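Local coordinates for putative cytoplasmic protein (Salmonella typhimurium LT2, PDB 2Q02) that is of unknown function but binds zinc in a xylose isomerase-like TIM barrel, and may act as an isomerase, at residues A[76-87]-A[118-129]; A[47-57]-A[89-98]. One frame throughout, in Å; residues are numbered along the deposited sequence.

Contact 1. Residues A[76-87]-A[118-129]; sequences FNQLTEEVVKKT and TVEAIKRLSDLF. With ZN (zinc ion), chain F.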
loop_
_atom_site.group_PDB
_atom_site.type_symbol
_atom_site.label_atom_id
_atom_site.label_comp_id
_atom_site.label_asym_id
_atom_site.label_seq_id
_atom_site.Cartn_x
_atom_site.Cartn_y
_atom_site.Cartn_z
ATOM N N PHE A 76 4.243 -6.231 12.231
ATOM C CA PHE A 76 5.174 -7.292 11.754
ATOM C C PHE A 76 6.418 -7.361 12.619
ATOM O O PHE A 76 7.106 -8.375 12.732
ATOM C CB PHE A 76 5.559 -7.080 10.271
ATOM C CG PHE A 76 6.742 -6.164 10.047
ATOM C CD1 PHE A 76 8.031 -6.669 10.014
ATOM C CD2 PHE A 76 6.551 -4.804 9.799
ATOM C CE1 PHE A 76 9.124 -5.824 9.770
ATOM C CE2 PHE A 76 7.630 -3.952 9.545
ATOM C CZ PHE A 76 8.920 -4.471 9.541
ATOM N N ASN A 77 6.628 -6.221 13.218
ATOM C CA ASN A 77 7.779 -5.809 13.957
ATOM C C ASN A 77 7.865 -6.416 15.371
ATOM O O ASN A 77 8.911 -6.409 15.991
ATOM C CB ASN A 77 7.569 -4.268 14.083
ATOM C CG ASN A 77 8.779 -3.514 13.805
ATOM O OD1 ASN A 77 9.839 -4.090 13.553
ATOM N ND2 ASN A 77 8.668 -2.214 13.856
ATOM N N GLN A 78 6.718 -6.860 15.884
ATOM C CA GLN A 78 6.550 -7.364 17.253
ATOM C C GLN A 78 5.941 -8.754 17.140
ATOM O O GLN A 78 4.763 -8.988 17.451
ATOM C CB GLN A 78 5.634 -6.423 18.032
ATOM C CG GLN A 78 5.292 -6.871 19.452
ATOM C CD GLN A 78 5.030 -5.692 20.363
ATOM O OE1 GLN A 78 3.874 -5.435 20.746
ATOM N NE2 GLN A 78 6.109 -4.929 20.691
ATOM N N LEU A 79 6.772 -9.676 16.672
ATOM C CA LEU A 79 6.315 -10.942 16.116
ATOM C C LEU A 79 6.099 -12.024 17.199
ATOM O O LEU A 79 6.856 -13.001 17.295
ATOM C CB LEU A 79 7.326 -11.391 15.039
ATOM C CG LEU A 79 6.936 -12.344 13.907
ATOM C CD1 LEU A 79 5.791 -11.780 13.076
ATOM C CD2 LEU A 79 8.161 -12.626 13.021
ATOM N N THR A 80 5.047 -11.824 17.999
ATOM C CA THR A 80 4.598 -12.795 18.997
ATOM C C THR A 80 3.919 -13.929 18.253
ATOM O O THR A 80 3.694 -13.837 17.049
ATOM C CB THR A 80 3.577 -12.193 19.998
ATOM O OG1 THR A 80 2.361 -11.855 19.317
ATOM C CG2 THR A 80 4.132 -10.946 20.676
ATOM N N GLU A 81 3.576 -14.998 18.956
ATOM C CA GLU A 81 2.993 -16.154 18.283
ATOM C C GLU A 81 1.528 -15.908 17.872
ATOM O O GLU A 81 1.013 -16.610 17.006
ATOM C CB GLU A 81 3.164 -17.432 19.117
ATOM C CG GLU A 81 4.651 -17.785 19.468
ATOM C CD GLU A 81 5.553 -18.158 18.254
ATOM O OE1 GLU A 81 5.027 -18.601 17.198
ATOM O OE2 GLU A 81 6.803 -18.030 18.386
ATOM N N GLU A 82 0.876 -14.899 18.446
ATOM C CA GLU A 82 -0.443 -14.467 17.959
ATOM C C GLU A 82 -0.291 -13.792 16.596
ATOM O O GLU A 82 -1.046 -14.081 15.674
ATOM C CB GLU A 82 -1.147 -13.518 18.954
ATOM N N VAL A 83 0.694 -12.903 16.480
ATOM C CA VAL A 83 0.996 -12.223 15.218
ATOM C C VAL A 83 1.404 -13.204 14.085
ATOM O O VAL A 83 1.129 -12.963 12.899
ATOM C CB VAL A 83 2.101 -11.129 15.410
ATOM C CG1 VAL A 83 2.449 -10.447 14.074
ATOM C CG2 VAL A 83 1.643 -10.075 16.397
ATOM N N VAL A 84 2.069 -14.293 14.452
ATOM C CA VAL A 84 2.433 -15.300 13.492
ATOM C C VAL A 84 1.151 -15.994 12.973
ATOM O O VAL A 84 0.979 -16.135 11.777
ATOM C CB VAL A 84 3.462 -16.287 14.094
ATOM C CG1 VAL A 84 3.779 -17.421 13.113
ATOM C CG2 VAL A 84 4.756 -15.549 14.481
ATOM N N LYS A 85 0.245 -16.399 13.857
ATOM C CA LYS A 85 -1.039 -16.974 13.420
ATOM C C LYS A 85 -1.794 -15.997 12.535
ATOM O O LYS A 85 -2.301 -16.361 11.483
ATOM C CB LYS A 85 -1.933 -17.361 14.605
ATOM C CG LYS A 85 -1.744 -18.797 15.119
ATOM N N LYS A 86 -1.857 -14.748 12.962
ATOM C CA LYS A 86 -2.549 -13.706 12.197
ATOM C C LYS A 86 -1.926 -13.547 10.808
ATOM O O LYS A 86 -2.649 -13.274 9.845
ATOM C CB LYS A 86 -2.519 -12.372 12.966
ATOM C CG LYS A 86 -3.554 -11.323 12.553
ATOM C CD LYS A 86 -3.390 -10.013 13.370
ATOM N N THR A 87 -0.603 -13.722 10.705
ATOM C CA THR A 87 0.100 -13.627 9.424
ATOM C C THR A 87 -0.109 -14.872 8.565
ATOM O O THR A 87 -0.379 -14.752 7.366
ATOM C CB THR A 87 1.618 -13.386 9.566
ATOM O OG1 THR A 87 1.854 -12.194 10.313
ATOM C CG2 THR A 87 2.260 -13.221 8.179
ATOM N N THR A 118 13.726 -5.869 14.556
ATOM C CA THR A 118 13.106 -5.740 13.232
ATOM C C THR A 118 13.783 -6.660 12.205
ATOM O O THR A 118 13.117 -7.317 11.425
ATOM C CB THR A 118 13.070 -4.243 12.703
ATOM O OG1 THR A 118 12.194 -3.460 13.510
ATOM C CG2 THR A 118 12.560 -4.135 11.277
ATOM N N VAL A 119 15.108 -6.672 12.188
ATOM C CA VAL A 119 15.856 -7.532 11.278
ATOM C C VAL A 119 15.505 -9.017 11.506
ATOM O O VAL A 119 15.212 -9.752 10.541
ATOM C CB VAL A 119 17.367 -7.296 11.422
ATOM C CG1 VAL A 119 18.157 -8.401 10.768
ATOM C CG2 VAL A 119 17.743 -5.973 10.793
ATOM N N GLU A 120 15.537 -9.454 12.770
ATOM C CA GLU A 120 15.091 -10.796 13.110
ATOM C C GLU A 120 13.670 -11.082 12.603
ATOM O O GLU A 120 13.386 -12.161 12.088
ATOM C CB GLU A 120 15.134 -11.104 14.611
ATOM C CG GLU A 120 15.159 -12.618 14.901
ATOM C CD GLU A 120 16.376 -13.334 14.245
ATOM O OE1 GLU A 120 17.447 -12.677 14.088
ATOM O OE2 GLU A 120 16.272 -14.538 13.883
ATOM N N ALA A 121 12.772 -10.125 12.740
ATOM C CA ALA A 121 11.401 -10.316 12.241
ATOM C C ALA A 121 11.345 -10.468 10.710
ATOM O O ALA A 121 10.582 -11.271 10.171
ATOM C CB ALA A 121 10.481 -9.166 12.694
ATOM N N ILE A 122 12.147 -9.684 10.006
ATOM C CA ILE A 122 12.208 -9.769 8.556
ATOM C C ILE A 122 12.742 -11.136 8.138
ATOM O O ILE A 122 12.185 -11.742 7.205
ATOM C CB ILE A 122 13.030 -8.624 7.914
ATOM C CG1 ILE A 122 12.318 -7.284 8.093
ATOM C CG2 ILE A 122 13.230 -8.849 6.424
ATOM C CD1 ILE A 122 13.216 -6.093 7.809
ATOM N N LYS A 123 13.790 -11.627 8.811
ATOM C CA LYS A 123 14.357 -12.959 8.507
ATOM C C LYS A 123 13.316 -14.054 8.654
ATOM O O LYS A 123 13.141 -14.874 7.754
ATOM C CB LYS A 123 15.564 -13.301 9.410
ATOM C CG LYS A 123 16.880 -12.580 9.048
ATOM C CD LYS A 123 18.004 -12.926 10.049
ATOM C CE LYS A 123 19.388 -12.373 9.617
ATOM N NZ LYS A 123 20.356 -12.145 10.756
ATOM N N ARG A 124 12.653 -14.079 9.810
ATOM C CA ARG A 124 11.631 -15.085 10.114
ATOM C C ARG A 124 10.451 -15.022 9.143
ATOM O O ARG A 124 9.947 -16.048 8.676
ATOM C CB ARG A 124 11.102 -14.902 11.545
ATOM C CG ARG A 124 9.999 -15.922 11.885
ATOM C CD ARG A 124 9.678 -16.011 13.370
ATOM N NE ARG A 124 8.802 -17.156 13.630
ATOM C CZ ARG A 124 8.058 -17.324 14.727
ATOM N NH1 ARG A 124 8.035 -16.401 15.695
ATOM N NH2 ARG A 124 7.300 -18.417 14.843
ATOM N N LEU A 125 9.986 -13.812 8.869
ATOM C CA LEU A 125 8.889 -13.621 7.940
ATOM C C LEU A 125 9.294 -13.937 6.513
ATOM O O LEU A 125 8.462 -14.366 5.743
ATOM C CB LEU A 125 8.322 -12.190 8.008
ATOM C CG LEU A 125 7.516 -11.837 9.268
ATOM C CD1 LEU A 125 7.385 -10.337 9.429
ATOM C CD2 LEU A 125 6.149 -12.481 9.261
ATOM N N SER A 126 10.550 -13.722 6.144
ATOM C CA SER A 126 10.996 -14.046 4.784
ATOM C C SER A 126 10.920 -15.559 4.546
ATOM O O SER A 126 10.363 -16.030 3.545
ATOM C CB SER A 126 12.387 -13.489 4.502
ATOM O OG SER A 126 12.294 -12.073 4.411
ATOM N N ASP A 127 11.447 -16.310 5.507
ATOM C CA ASP A 127 11.341 -17.774 5.503
ATOM C C ASP A 127 9.884 -18.249 5.453
ATOM O O ASP A 127 9.539 -19.142 4.681
ATOM C CB ASP A 127 12.012 -18.348 6.745
ATOM C CG ASP A 127 13.491 -18.169 6.717
ATOM O OD1 ASP A 127 13.969 -17.728 5.653
ATOM O OD2 ASP A 127 14.168 -18.461 7.746
ATOM N N LEU A 128 9.036 -17.655 6.284
ATOM C CA LEU A 128 7.627 -18.035 6.343
ATOM C C LEU A 128 6.853 -17.739 5.043
ATOM O O LEU A 128 6.058 -18.558 4.575
ATOM C CB LEU A 128 6.943 -17.306 7.514
ATOM C CG LEU A 128 5.467 -17.660 7.737
ATOM C CD1 LEU A 128 5.320 -19.121 8.178
ATOM C CD2 LEU A 128 4.805 -16.730 8.717
ATOM N N PHE A 129 7.080 -16.545 4.486
ATOM C CA PHE A 129 6.461 -16.123 3.219
ATOM C C PHE A 129 6.852 -17.049 2.058
ATOM O O PHE A 129 6.029 -17.352 1.206
ATOM C CB PHE A 129 6.853 -14.674 2.873
ATOM C CG PHE A 129 5.980 -13.604 3.520
ATOM C CD1 PHE A 129 5.699 -13.624 4.881
ATOM C CD2 PHE A 129 5.504 -12.540 2.761
ATOM C CE1 PHE A 129 4.929 -12.642 5.455
ATOM C CE2 PHE A 129 4.738 -11.541 3.335
ATOM C CZ PHE A 129 4.444 -11.588 4.666
HETATM ZN ZN ZN F . 16.119 -17.808 7.971
#

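Contact 2. Residues A[47-57]-A[89-98]; sequences VTDDLNYNQVR and GLLRDAQGVG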
loop_
_atom_site.group_PDB
_atom_site.type_symbol
_atom_site.label_atom_id
_atom_site.label_comp_id
_atom_site.label_asym_id
_atom_site.label_seq_id
_atom_site.Cartn_x
_atom_site.Cartn_y
_atom_site.Cartn_z
ATOM N N VAL A 47 -10.833 -10.610 4.179
ATOM C CA VAL A 47 -10.211 -10.309 2.881
ATOM C C VAL A 47 -11.162 -10.595 1.705
ATOM O O VAL A 47 -11.151 -9.866 0.696
ATOM C CB VAL A 47 -8.871 -11.092 2.684
ATOM C CG1 VAL A 47 -8.363 -11.039 1.239
ATOM C CG2 VAL A 47 -7.803 -10.554 3.615
ATOM N N THR A 48 -11.979 -11.643 1.847
ATOM C CA THR A 48 -12.889 -12.102 0.794
ATOM C C THR A 48 -14.366 -11.857 1.139
ATOM O O THR A 48 -15.250 -12.425 0.491
ATOM C CB THR A 48 -12.693 -13.608 0.535
ATOM O OG1 THR A 48 -12.926 -14.315 1.746
ATOM C CG2 THR A 48 -11.284 -13.922 0.092
ATOM N N ASP A 49 -14.622 -10.988 2.124
ATOM C CA ASP A 49 -15.957 -10.845 2.741
ATOM C C ASP A 49 -16.528 -12.227 3.087
ATOM O O ASP A 49 -15.861 -13.019 3.755
ATOM C CB ASP A 49 -16.923 -10.072 1.839
ATOM C CG ASP A 49 -16.421 -8.709 1.481
ATOM O OD1 ASP A 49 -15.598 -8.162 2.249
ATOM O OD2 ASP A 49 -16.857 -8.200 0.420
ATOM N N ASP A 50 -17.744 -12.512 2.626
ATOM C CA ASP A 50 -18.350 -13.822 2.782
ATOM C C ASP A 50 -18.070 -14.784 1.608
ATOM O O ASP A 50 -18.640 -15.870 1.574
ATOM C CB ASP A 50 -19.870 -13.666 2.994
ATOM C CG ASP A 50 -20.575 -12.927 1.834
ATOM O OD1 ASP A 50 -19.887 -12.288 0.992
ATOM O OD2 ASP A 50 -21.831 -12.980 1.776
ATOM N N LEU A 51 -17.214 -14.409 0.657
ATOM C CA LEU A 51 -16.873 -15.314 -0.456
ATOM C C LEU A 51 -15.748 -16.268 -0.070
ATOM O O LEU A 51 -14.963 -15.990 0.838
ATOM C CB LEU A 51 -16.450 -14.553 -1.725
ATOM C CG LEU A 51 -17.500 -13.632 -2.359
ATOM C CD1 LEU A 51 -16.913 -12.864 -3.532
ATOM C CD2 LEU A 51 -18.739 -14.398 -2.795
ATOM N N ASN A 52 -15.668 -17.395 -0.769
ATOM C CA ASN A 52 -14.520 -18.294 -0.622
ATOM C C ASN A 52 -13.429 -17.930 -1.619
ATOM O O ASN A 52 -13.615 -17.051 -2.450
ATOM C CB ASN A 52 -14.921 -19.778 -0.720
ATOM C CG ASN A 52 -15.264 -20.233 -2.136
ATOM O OD1 ASN A 52 -14.844 -19.645 -3.128
ATOM N ND2 ASN A 52 -16.020 -21.315 -2.220
ATOM N N TYR A 53 -12.289 -18.603 -1.532
ATOM C CA TYR A 53 -11.120 -18.230 -2.347
ATOM C C TYR A 53 -11.342 -18.391 -3.853
ATOM O O TYR A 53 -10.946 -17.533 -4.653
ATOM C CB TYR A 53 -9.899 -19.076 -1.962
ATOM C CG TYR A 53 -9.317 -18.805 -0.597
ATOM C CD1 TYR A 53 -9.355 -17.527 -0.024
ATOM C CD2 TYR A 53 -8.690 -19.827 0.114
ATOM C CE1 TYR A 53 -8.816 -17.292 1.231
ATOM C CE2 TYR A 53 -8.137 -19.599 1.359
ATOM C CZ TYR A 53 -8.204 -18.330 1.915
ATOM O OH TYR A 53 -7.651 -18.104 3.155
ATOM N N ASN A 54 -11.948 -19.510 -4.214
ATOM C CA ASN A 54 -12.290 -19.822 -5.594
ATOM C C ASN A 54 -13.210 -18.782 -6.244
ATOM O O ASN A 54 -13.024 -18.388 -7.403
ATOM C CB ASN A 54 -12.995 -21.181 -5.625
ATOM C CG ASN A 54 -12.597 -22.019 -6.804
ATOM O OD1 ASN A 54 -13.400 -22.287 -7.699
ATOM N ND2 ASN A 54 -11.340 -22.451 -6.810
ATOM N N GLN A 55 -14.211 -18.349 -5.488
ATOM C CA GLN A 55 -15.128 -17.332 -5.958
ATOM C C GLN A 55 -14.349 -16.059 -6.298
ATOM O O GLN A 55 -14.539 -15.479 -7.363
ATOM C CB GLN A 55 -16.228 -17.086 -4.912
ATOM C CG GLN A 55 -17.234 -18.241 -4.795
ATOM C CD GLN A 55 -18.220 -18.068 -3.642
ATOM O OE1 GLN A 55 -17.863 -18.156 -2.467
ATOM N NE2 GLN A 55 -19.470 -17.831 -3.984
ATOM N N VAL A 56 -13.438 -15.667 -5.415
ATOM C CA VAL A 56 -12.669 -14.436 -5.585
ATOM C C VAL A 56 -11.691 -14.539 -6.758
ATOM O O VAL A 56 -11.514 -13.580 -7.508
ATOM C CB VAL A 56 -11.922 -14.078 -4.290
ATOM C CG1 VAL A 56 -11.081 -12.804 -4.466
ATOM C CG2 VAL A 56 -12.906 -13.882 -3.164
ATOM N N ARG A 57 -11.064 -15.704 -6.906
ATOM C CA ARG A 57 -10.197 -15.985 -8.056
ATOM C C ARG A 57 -10.955 -15.865 -9.365
ATOM O O ARG A 57 -10.481 -15.220 -10.296
ATOM C CB ARG A 57 -9.634 -17.409 -7.997
ATOM C CG ARG A 57 -8.348 -17.603 -7.216
ATOM C CD ARG A 57 -7.706 -18.922 -7.635
ATOM N NE ARG A 57 -6.753 -19.423 -6.643
ATOM C CZ ARG A 57 -5.419 -19.488 -6.779
ATOM N NH1 ARG A 57 -4.795 -19.099 -7.892
ATOM N NH2 ARG A 57 -4.694 -19.966 -5.773
ATOM N N GLY A 89 -2.673 -16.738 8.568
ATOM C CA GLY A 89 -4.036 -16.597 8.068
ATOM C C GLY A 89 -4.091 -15.709 6.850
ATOM O O GLY A 89 -4.794 -16.010 5.903
ATOM N N LEU A 90 -3.326 -14.626 6.880
ATOM C CA LEU A 90 -3.253 -13.694 5.763
ATOM C C LEU A 90 -2.431 -14.226 4.580
ATOM O O LEU A 90 -2.710 -13.874 3.421
ATOM C CB LEU A 90 -2.703 -12.341 6.210
ATOM C CG LEU A 90 -3.675 -11.454 6.984
ATOM C CD1 LEU A 90 -2.931 -10.345 7.763
ATOM C CD2 LEU A 90 -4.735 -10.845 6.058
ATOM N N LEU A 91 -1.420 -15.058 4.870
ATOM C CA LEU A 91 -0.677 -15.768 3.828
ATOM C C LEU A 91 -1.545 -16.794 3.094
ATOM O O LEU A 91 -1.447 -16.915 1.874
ATOM C CB LEU A 91 0.581 -16.410 4.404
ATOM C CG LEU A 91 1.701 -15.407 4.735
ATOM C CD1 LEU A 91 2.748 -16.048 5.634
ATOM C CD2 LEU A 91 2.372 -14.836 3.456
ATOM N N ARG A 92 -2.408 -17.505 3.820
ATOM C CA ARG A 92 -3.419 -18.368 3.178
ATOM C C ARG A 92 -4.353 -17.571 2.278
ATOM O O ARG A 92 -4.702 -18.032 1.177
ATOM C CB ARG A 92 -4.318 -19.069 4.206
ATOM C CG ARG A 92 -3.696 -20.206 4.943
ATOM C CD ARG A 92 -4.645 -20.751 6.008
ATOM N NE ARG A 92 -3.952 -20.781 7.297
ATOM C CZ ARG A 92 -4.399 -20.271 8.442
ATOM N NH1 ARG A 92 -5.593 -19.703 8.525
ATOM N NH2 ARG A 92 -3.652 -20.356 9.529
ATOM N N ASP A 93 -4.798 -16.417 2.788
ATOM C CA ASP A 93 -5.708 -15.531 2.060
ATOM C C ASP A 93 -5.099 -15.063 0.743
ATOM O O ASP A 93 -5.767 -15.031 -0.291
ATOM C CB ASP A 93 -6.067 -14.302 2.920
ATOM C CG ASP A 93 -7.090 -14.612 3.991
ATOM O OD1 ASP A 93 -7.749 -15.680 3.901
ATOM O OD2 ASP A 93 -7.236 -13.778 4.920
ATOM N N ALA A 94 -3.821 -14.696 0.807
ATOM C CA ALA A 94 -3.078 -14.214 -0.356
ATOM C C ALA A 94 -2.876 -15.339 -1.360
ATOM O O ALA A 94 -3.149 -15.172 -2.558
ATOM C CB ALA A 94 -1.729 -13.592 0.071
ATOM N N GLN A 95 -2.440 -16.492 -0.868
ATOM C CA GLN A 95 -2.271 -17.657 -1.710
ATOM C C GLN A 95 -3.608 -18.060 -2.361
ATOM O O GLN A 95 -3.659 -18.330 -3.567
ATOM C CB GLN A 95 -1.689 -18.792 -0.878
ATOM C CG GLN A 95 -1.319 -20.034 -1.646
ATOM C CD GLN A 95 -0.775 -21.079 -0.733
ATOM O OE1 GLN A 95 -1.362 -21.380 0.316
ATOM N NE2 GLN A 95 0.372 -21.626 -1.094
ATOM N N GLY A 96 -4.684 -18.067 -1.574
ATOM C CA GLY A 96 -6.001 -18.477 -2.050
ATOM C C GLY A 96 -6.643 -17.586 -3.092
ATOM O O GLY A 96 -7.277 -18.089 -4.019
ATOM N N VAL A 97 -6.508 -16.267 -2.947
ATOM C CA VAL A 97 -7.080 -15.337 -3.955
ATOM C C VAL A 97 -6.146 -15.118 -5.139
ATOM O O VAL A 97 -6.550 -14.556 -6.140
ATOM C CB VAL A 97 -7.484 -13.954 -3.366
ATOM C CG1 VAL A 97 -8.480 -14.138 -2.218
ATOM C CG2 VAL A 97 -6.256 -13.137 -2.942
ATOM N N GLY A 98 -4.898 -15.558 -5.014
ATOM C CA GLY A 98 -3.894 -15.346 -6.055
ATOM C C GLY A 98 -3.165 -14.011 -5.925
ATOM O O GLY A 98 -2.661 -13.472 -6.924
HETATM O O HOH W 1 -9.660 -12.544 5.696
#

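Contact 1. Residues A[76-87]-A[118-129]
L79 and L125 meet tip to tip between residues 76-87 and helix 118-129, with L79 CD2 3.9 Å from L125 CG. L79 reaches this place because its CG stands anti to the backbone N (chi1 -156°); L79 CD2 also lies 3.7 Å from R124 CD, on the apolar shaft of the arginine. The F76 ring crosses L125 at about a right angle and receives L125 CD1 at its edge, 3.8 Å from F76 CD1, while small A121 lets the backbone come close, its CB 3.5 Å from F76 O. Toward solvent, the extended R124 chain carries its guanidinium to E81: R124 NH2 donates to E81 OE1 on its syn side at 3.3 Å, a salt bridge in which the two planes lie 50° apart. V84 CG2 covers part of one guanidinium face, toward its rim. Further out, T80 caps the start of helix 81-87 through a weak bond from V83 N, and T87 OG1 donates to V83 O, leaving its methyl to face L125 and F129. The F76 side chain touches L104. Segments 81-87 and 118-129 cross at -32°; neighbouring outer helices packed on the strand between them, here 101-104, are characteristic of the TIM barrel.

Contact 2. Residues A[47-57]-A[89-98]
Y53 lays one face of its ring over G96, whose CA is 3.9 Å from the ring centroid in a CH-pi contact. Glycine suits this spot because a CB here would collide with the ring; without one, the axes of segments 53-57 and 89-97 can come within 9.0 Å. The phenol then reaches D93: Y53 OH donates to D93 OD1 over 2.5 Å, on the anti side of a carboxylate turned 74° from the ring. The other oxygen, D93 OD2, accepts from a water that in turn accepts from V47 N, tying the loop to helix 89-97. Beside Y53, toward the barrel, branched side chains close the tight part: V97 CG1 is 3.7 Å from V56 CG1 and 3.6 Å from T48 CG2, and V97 continues inward onto I67 and I70. On the solvent side, exposed R57 lies along the helix end with NE 3.0 Å from G96 O; the fit is looser where G98 CA stands 4.2 Å above the guanidinium plane, toward its rim. G98, at positive phi, ends helix 89-97 in a Schellman motif, whereas N52 and Q55 start the partner helix with a capping box. Such pairing of successive helices over the intervening strand, 66-73, is characteristic of the outer helical layer of a TIM barrel.

Overall arrangement
Contacts 1 and 2 share helix 81-97, which packs through its first turns against helix 115-130 and through its last ones against helix 53-62, so three successive helices of the barrel wall are joined side by side. Their centres are 21 Å apart, yet they touch: L91 CD1 lies 3.8 Å from L128 CD2, and L91 also packs on F129. Contact 1 is the one nearer the metal site formed by E139, D170, H197 and E245, the F76 side chain being about 7 Å from that of E139 and about 13 Å from a bound zinc ion. A different zinc ion is held by D127 OD2. Contact 2 lies away from the zinc sites.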